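Local coordinates for glucose-6-phosphate 1-dehydrogenase (Kluyveromyces lactis, PDB 7E6I), which oxidises glucose 6-phosphate to 6-phosphogluconolactone with NADP(+), probably setting the rate of the oxidative pentose phosphate pathway and supplying NADPH, at residues Thr3-Phe14 with Val113-Leu124. Residues are numbered along the deposited sequence; the frame is centred on the assembly and turned at random.
Sequences TQFDENTVITIF and VDEPHRLFYLAL
H117 packs against F5 with CB standing over the ring: it lies 3.7 Å from the F5 centroid and 8° off the ring normal, a CH-pi contact. With CG anti to the carbonyl carbon (chi1 -69°), the imidazole continues nearly parallel to the phenyl plane (4°) but slid so far that the two rings barely overlap. Two partners hold its rotation: H117 NE2 donates to the anti side of E115 OE1 at 2.7 Å, and a water beside H117 ND1 also bonds D6 N and E7 O. T9 CG2 touches H117 CB at 3.3 Å, near the imidazole plane at its edge.

From V10 onward the backbones pair as parallel strands, their short axes 4.7 Å apart. V10 N, T12 N and F14 N donate to H117 O, L119 O and Y121 O; V10 O, T12 O and F14 O accept from L119 N, Y121 N and, weakly, A123 N. These are the central strands of the six-stranded Rossmann sheet, order 3-2-1-4-5-6. On one face I11 CG1 meets L119 CB at 4.0 Å, and helix 19-34, which probably contributes to NADP(+) binding, packs on I11, I13 and Y121, its S21 touching I13. On the other, F14 CE1 reaches F120 CD1 at 3.7 Å, and V10 CG1 lies alongside R118 CG. The extended R118 chain passes I104 of helix 94-110, and its NH2 forms a salt bridge with E108. F5 also has a cation-pi contact with R148, whose NH2 bonds T3 O.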
loop_
_atom_site.group_PDB
_atom_site.type_symbol
_atom_site.label_atom_id
_atom_site.label_comp_id
_atom_site.label_asym_id
_atom_site.label_seq_id
_atom_site.Cartn_x
_atom_site.Cartn_y
_atom_site.Cartn_z
ATOM N N THR A 3 7.625 15.991 -16.825
ATOM C CA THR A 3 8.396 15.416 -17.914
ATOM C C THR A 3 8.427 13.897 -17.818
ATOM O O THR A 3 8.721 13.337 -16.755
ATOM C CB THR A 3 9.809 15.982 -17.888
ATOM O OG1 THR A 3 9.741 17.412 -17.784
ATOM C CG2 THR A 3 10.564 15.582 -19.147
ATOM N N GLN A 4 8.134 13.224 -18.926
ATOM C CA GLN A 4 8.167 11.769 -18.947
ATOM C C GLN A 4 9.567 11.266 -19.291
ATOM O O GLN A 4 10.294 11.877 -20.076
ATOM C CB GLN A 4 7.146 11.222 -19.935
ATOM C CG GLN A 4 5.703 11.609 -19.570
ATOM C CD GLN A 4 4.678 10.948 -20.477
ATOM O OE1 GLN A 4 5.036 10.272 -21.449
ATOM N NE2 GLN A 4 3.400 11.147 -20.174
ATOM N N PHE A 5 9.948 10.162 -18.655
ATOM C CA PHE A 5 11.251 9.531 -18.824
ATOM C C PHE A 5 11.081 8.393 -19.823
ATOM O O PHE A 5 10.351 7.432 -19.549
ATOM C CB PHE A 5 11.786 8.973 -17.500
ATOM C CG PHE A 5 12.291 10.015 -16.520
ATOM C CD1 PHE A 5 12.083 11.371 -16.729
ATOM C CD2 PHE A 5 12.968 9.612 -15.357
ATOM C CE1 PHE A 5 12.537 12.314 -15.802
ATOM C CE2 PHE A 5 13.436 10.544 -14.416
ATOM C CZ PHE A 5 13.217 11.898 -14.639
ATOM N N ASP A 6 11.759 8.492 -20.969
ATOM C CA ASP A 6 11.660 7.475 -22.012
ATOM C C ASP A 6 13.047 6.996 -22.427
ATOM O O ASP A 6 13.502 5.945 -21.971
ATOM C CB ASP A 6 10.891 8.019 -23.219
ATOM C CG ASP A 6 10.276 6.916 -24.088
ATOM O OD1 ASP A 6 10.468 5.713 -23.787
ATOM O OD2 ASP A 6 9.594 7.263 -25.084
ATOM N N GLU A 7 13.737 7.766 -23.263
ATOM C CA GLU A 7 15.008 7.344 -23.849
ATOM C C GLU A 7 16.185 7.751 -22.970
ATOM O O GLU A 7 16.206 8.845 -22.400
ATOM C CB GLU A 7 15.195 7.939 -25.248
ATOM C CG GLU A 7 13.909 8.129 -26.056
ATOM C CD GLU A 7 13.090 9.373 -25.639
ATOM O OE1 GLU A 7 13.682 10.344 -25.110
ATOM O OE2 GLU A 7 11.849 9.375 -25.841
ATOM N N ASN A 8 17.161 6.850 -22.861
ATOM C CA ASN A 8 18.439 7.132 -22.199
ATOM C C ASN A 8 18.262 7.518 -20.733
ATOM O O ASN A 8 19.099 8.219 -20.154
ATOM C CB ASN A 8 19.219 8.211 -22.957
ATOM C CG ASN A 8 19.271 7.939 -24.443
ATOM O OD1 ASN A 8 19.463 6.798 -24.865
ATOM N ND2 ASN A 8 19.056 8.976 -25.245
ATOM N N THR A 9 17.182 7.051 -20.119
ATOM C CA THR A 9 17.019 7.182 -18.682
ATOM C C THR A 9 17.895 6.168 -17.959
ATOM O O THR A 9 17.986 4.999 -18.350
ATOM C CB THR A 9 15.558 6.987 -18.297
ATOM O OG1 THR A 9 14.979 5.985 -19.141
ATOM C CG2 THR A 9 14.820 8.252 -18.532
ATOM N N VAL A 10 18.556 6.622 -16.903
ATOM C CA VAL A 10 19.355 5.740 -16.068
ATOM C C VAL A 10 18.599 5.518 -14.764
ATOM O O VAL A 10 18.256 6.469 -14.048
ATOM C CB VAL A 10 20.772 6.293 -15.840
ATOM C CG1 VAL A 10 20.724 7.793 -15.651
ATOM C CG2 VAL A 10 21.455 5.592 -14.651
ATOM N N ILE A 11 18.308 4.259 -14.479
ATOM C CA ILE A 11 17.679 3.851 -13.237
ATOM C C ILE A 11 18.757 3.198 -12.387
ATOM O O ILE A 11 19.302 2.156 -12.767
ATOM C CB ILE A 11 16.508 2.892 -13.498
ATOM C CG1 ILE A 11 15.406 3.600 -14.291
ATOM C CG2 ILE A 11 15.962 2.334 -12.209
ATOM C CD1 ILE A 11 14.387 2.639 -14.912
ATOM N N THR A 12 19.073 3.803 -11.243
ATOM C CA THR A 12 19.985 3.205 -10.274
ATOM C C THR A 12 19.185 2.650 -9.101
ATOM O O THR A 12 18.429 3.386 -8.461
ATOM C CB THR A 12 21.014 4.216 -9.772
ATOM O OG1 THR A 12 21.623 4.882 -10.880
ATOM C CG2 THR A 12 22.078 3.511 -8.964
ATOM N N ILE A 13 19.371 1.363 -8.811
ATOM C CA ILE A 13 18.704 0.690 -7.696
ATOM C C ILE A 13 19.729 0.530 -6.581
ATOM O O ILE A 13 20.587 -0.356 -6.632
ATOM C CB ILE A 13 18.115 -0.666 -8.100
ATOM C CG1 ILE A 13 17.060 -0.504 -9.190
ATOM C CG2 ILE A 13 17.485 -1.352 -6.901
ATOM C CD1 ILE A 13 17.636 -0.538 -10.581
ATOM N N PHE A 14 19.634 1.375 -5.563
ATOM C CA PHE A 14 20.482 1.237 -4.392
ATOM C C PHE A 14 19.983 0.104 -3.504
ATOM O O PHE A 14 18.782 -0.165 -3.418
ATOM C CB PHE A 14 20.527 2.544 -3.609
ATOM C CG PHE A 14 21.463 3.567 -4.200
ATOM C CD1 PHE A 14 21.057 4.377 -5.252
ATOM C CD2 PHE A 14 22.744 3.724 -3.698
ATOM C CE1 PHE A 14 21.920 5.323 -5.790
ATOM C CE2 PHE A 14 23.604 4.663 -4.231
ATOM C CZ PHE A 14 23.195 5.465 -5.280
ATOM N N VAL A 113 22.684 13.413 -24.771
ATOM C CA VAL A 113 21.699 13.781 -23.759
ATOM C C VAL A 113 21.967 15.216 -23.328
ATOM O O VAL A 113 23.031 15.513 -22.771
ATOM C CB VAL A 113 21.728 12.834 -22.548
ATOM C CG1 VAL A 113 20.877 13.398 -21.419
ATOM C CG2 VAL A 113 21.231 11.451 -22.932
ATOM N N ASP A 114 21.002 16.101 -23.588
ATOM C CA ASP A 114 21.042 17.480 -23.117
ATOM C C ASP A 114 20.397 17.653 -21.751
ATOM O O ASP A 114 20.655 18.657 -21.076
ATOM C CB ASP A 114 20.329 18.403 -24.111
ATOM C CG ASP A 114 21.237 18.878 -25.218
ATOM O OD1 ASP A 114 22.329 19.399 -24.898
ATOM O OD2 ASP A 114 20.862 18.736 -26.404
ATOM N N GLU A 115 19.553 16.707 -21.346
ATOM C CA GLU A 115 18.831 16.769 -20.078
ATOM C C GLU A 115 18.866 15.380 -19.460
ATOM O O GLU A 115 18.072 14.503 -19.839
ATOM C CB GLU A 115 17.391 17.231 -20.281
ATOM C CG GLU A 115 16.583 17.334 -19.017
ATOM C CD GLU A 115 15.165 17.791 -19.303
ATOM O OE1 GLU A 115 14.403 17.026 -19.940
ATOM O OE2 GLU A 115 14.822 18.928 -18.914
ATOM N N PRO A 116 19.778 15.134 -18.528
ATOM C CA PRO A 116 19.787 13.840 -17.837
ATOM C C PRO A 116 18.436 13.548 -17.185
ATOM O O PRO A 116 17.834 14.412 -16.539
ATOM C CB PRO A 116 20.899 14.004 -16.793
ATOM C CG PRO A 116 21.709 15.175 -17.246
ATOM C CD PRO A 116 20.797 16.066 -18.018
ATOM N N HIS A 117 17.949 12.324 -17.383
ATOM C CA HIS A 117 16.744 11.820 -16.725
ATOM C C HIS A 117 17.160 10.643 -15.850
ATOM O O HIS A 117 17.495 9.571 -16.368
ATOM C CB HIS A 117 15.695 11.373 -17.738
ATOM C CG HIS A 117 15.080 12.484 -18.528
ATOM N ND1 HIS A 117 14.347 12.258 -19.674
ATOM C CD2 HIS A 117 15.093 13.827 -18.347
ATOM C CE1 HIS A 117 13.927 13.413 -20.160
ATOM N NE2 HIS A 117 14.368 14.381 -19.375
ATOM N N ARG A 118 17.131 10.826 -14.531
ATOM C CA ARG A 118 17.679 9.839 -13.603
ATOM C C ARG A 118 16.663 9.464 -12.532
ATOM O O ARG A 118 16.126 10.337 -11.836
ATOM C CB ARG A 118 18.963 10.367 -12.943
ATOM C CG ARG A 118 20.000 10.833 -13.952
ATOM C CD ARG A 118 21.218 11.410 -13.291
ATOM N NE ARG A 118 22.202 11.852 -14.276
ATOM C CZ ARG A 118 23.052 12.850 -14.076
ATOM N NH1 ARG A 118 23.041 13.514 -12.926
ATOM N NH2 ARG A 118 23.916 13.180 -15.018
ATOM N N LEU A 119 16.409 8.163 -12.399
ATOM C CA LEU A 119 15.576 7.621 -11.337
ATOM C C LEU A 119 16.474 6.859 -10.367
ATOM O O LEU A 119 17.269 6.011 -10.784
ATOM C CB LEU A 119 14.477 6.708 -11.901
ATOM C CG LEU A 119 13.451 6.098 -10.925
ATOM C CD1 LEU A 119 12.603 7.197 -10.299
ATOM C CD2 LEU A 119 12.546 5.044 -11.595
ATOM N N PHE A 120 16.370 7.185 -9.083
ATOM C CA PHE A 120 17.070 6.472 -8.019
ATOM C C PHE A 120 16.045 5.718 -7.184
ATOM O O PHE A 120 15.247 6.336 -6.471
ATOM C CB PHE A 120 17.865 7.445 -7.153
ATOM C CG PHE A 120 18.928 8.180 -7.900
ATOM C CD1 PHE A 120 20.144 7.573 -8.184
ATOM C CD2 PHE A 120 18.706 9.473 -8.344
ATOM C CE1 PHE A 120 21.127 8.250 -8.885
ATOM C CE2 PHE A 120 19.688 10.157 -9.046
ATOM C CZ PHE A 120 20.896 9.544 -9.322
ATOM N N TYR A 121 16.061 4.391 -7.274
ATOM C CA TYR A 121 15.211 3.550 -6.434
ATOM C C TYR A 121 16.002 3.129 -5.199
ATOM O O TYR A 121 17.016 2.433 -5.319
ATOM C CB TYR A 121 14.716 2.322 -7.205
ATOM C CG TYR A 121 13.536 1.645 -6.550
ATOM C CD1 TYR A 121 13.644 1.088 -5.270
ATOM C CD2 TYR A 121 12.303 1.581 -7.195
ATOM C CE1 TYR A 121 12.562 0.483 -4.658
ATOM C CE2 TYR A 121 11.211 0.978 -6.590
ATOM C CZ TYR A 121 11.340 0.429 -5.328
ATOM O OH TYR A 121 10.247 -0.171 -4.729
ATOM N N LEU A 122 15.524 3.515 -4.015
ATOM C CA LEU A 122 16.280 3.308 -2.774
ATOM C C LEU A 122 15.715 2.112 -2.004
ATOM O O LEU A 122 14.959 2.252 -1.043
ATOM C CB LEU A 122 16.262 4.578 -1.926
ATOM C CG LEU A 122 17.318 5.658 -2.161
ATOM C CD1 LEU A 122 17.472 5.991 -3.625
ATOM C CD2 LEU A 122 16.957 6.897 -1.373
ATOM N N ALA A 123 16.115 0.908 -2.421
ATOM C CA ALA A 123 15.615 -0.325 -1.807
ATOM C C ALA A 123 16.346 -0.605 -0.492
ATOM O O ALA A 123 17.017 -1.619 -0.311
ATOM C CB ALA A 123 15.760 -1.491 -2.771
ATOM N N LEU A 124 16.194 0.320 0.443
ATOM C CA LEU A 124 16.991 0.346 1.659
ATOM C C LEU A 124 16.095 0.730 2.815
ATOM O O LEU A 124 15.026 1.324 2.611
ATOM C CB LEU A 124 18.151 1.350 1.535
ATOM C CG LEU A 124 19.219 1.052 0.481
ATOM C CD1 LEU A 124 20.031 2.283 0.162
ATOM C CD2 LEU A 124 20.118 -0.060 0.985
HETATM O O HOH W 1 13.762 10.156 -20.872
HETATM O O HOH W 2 19.530 10.443 -18.947
#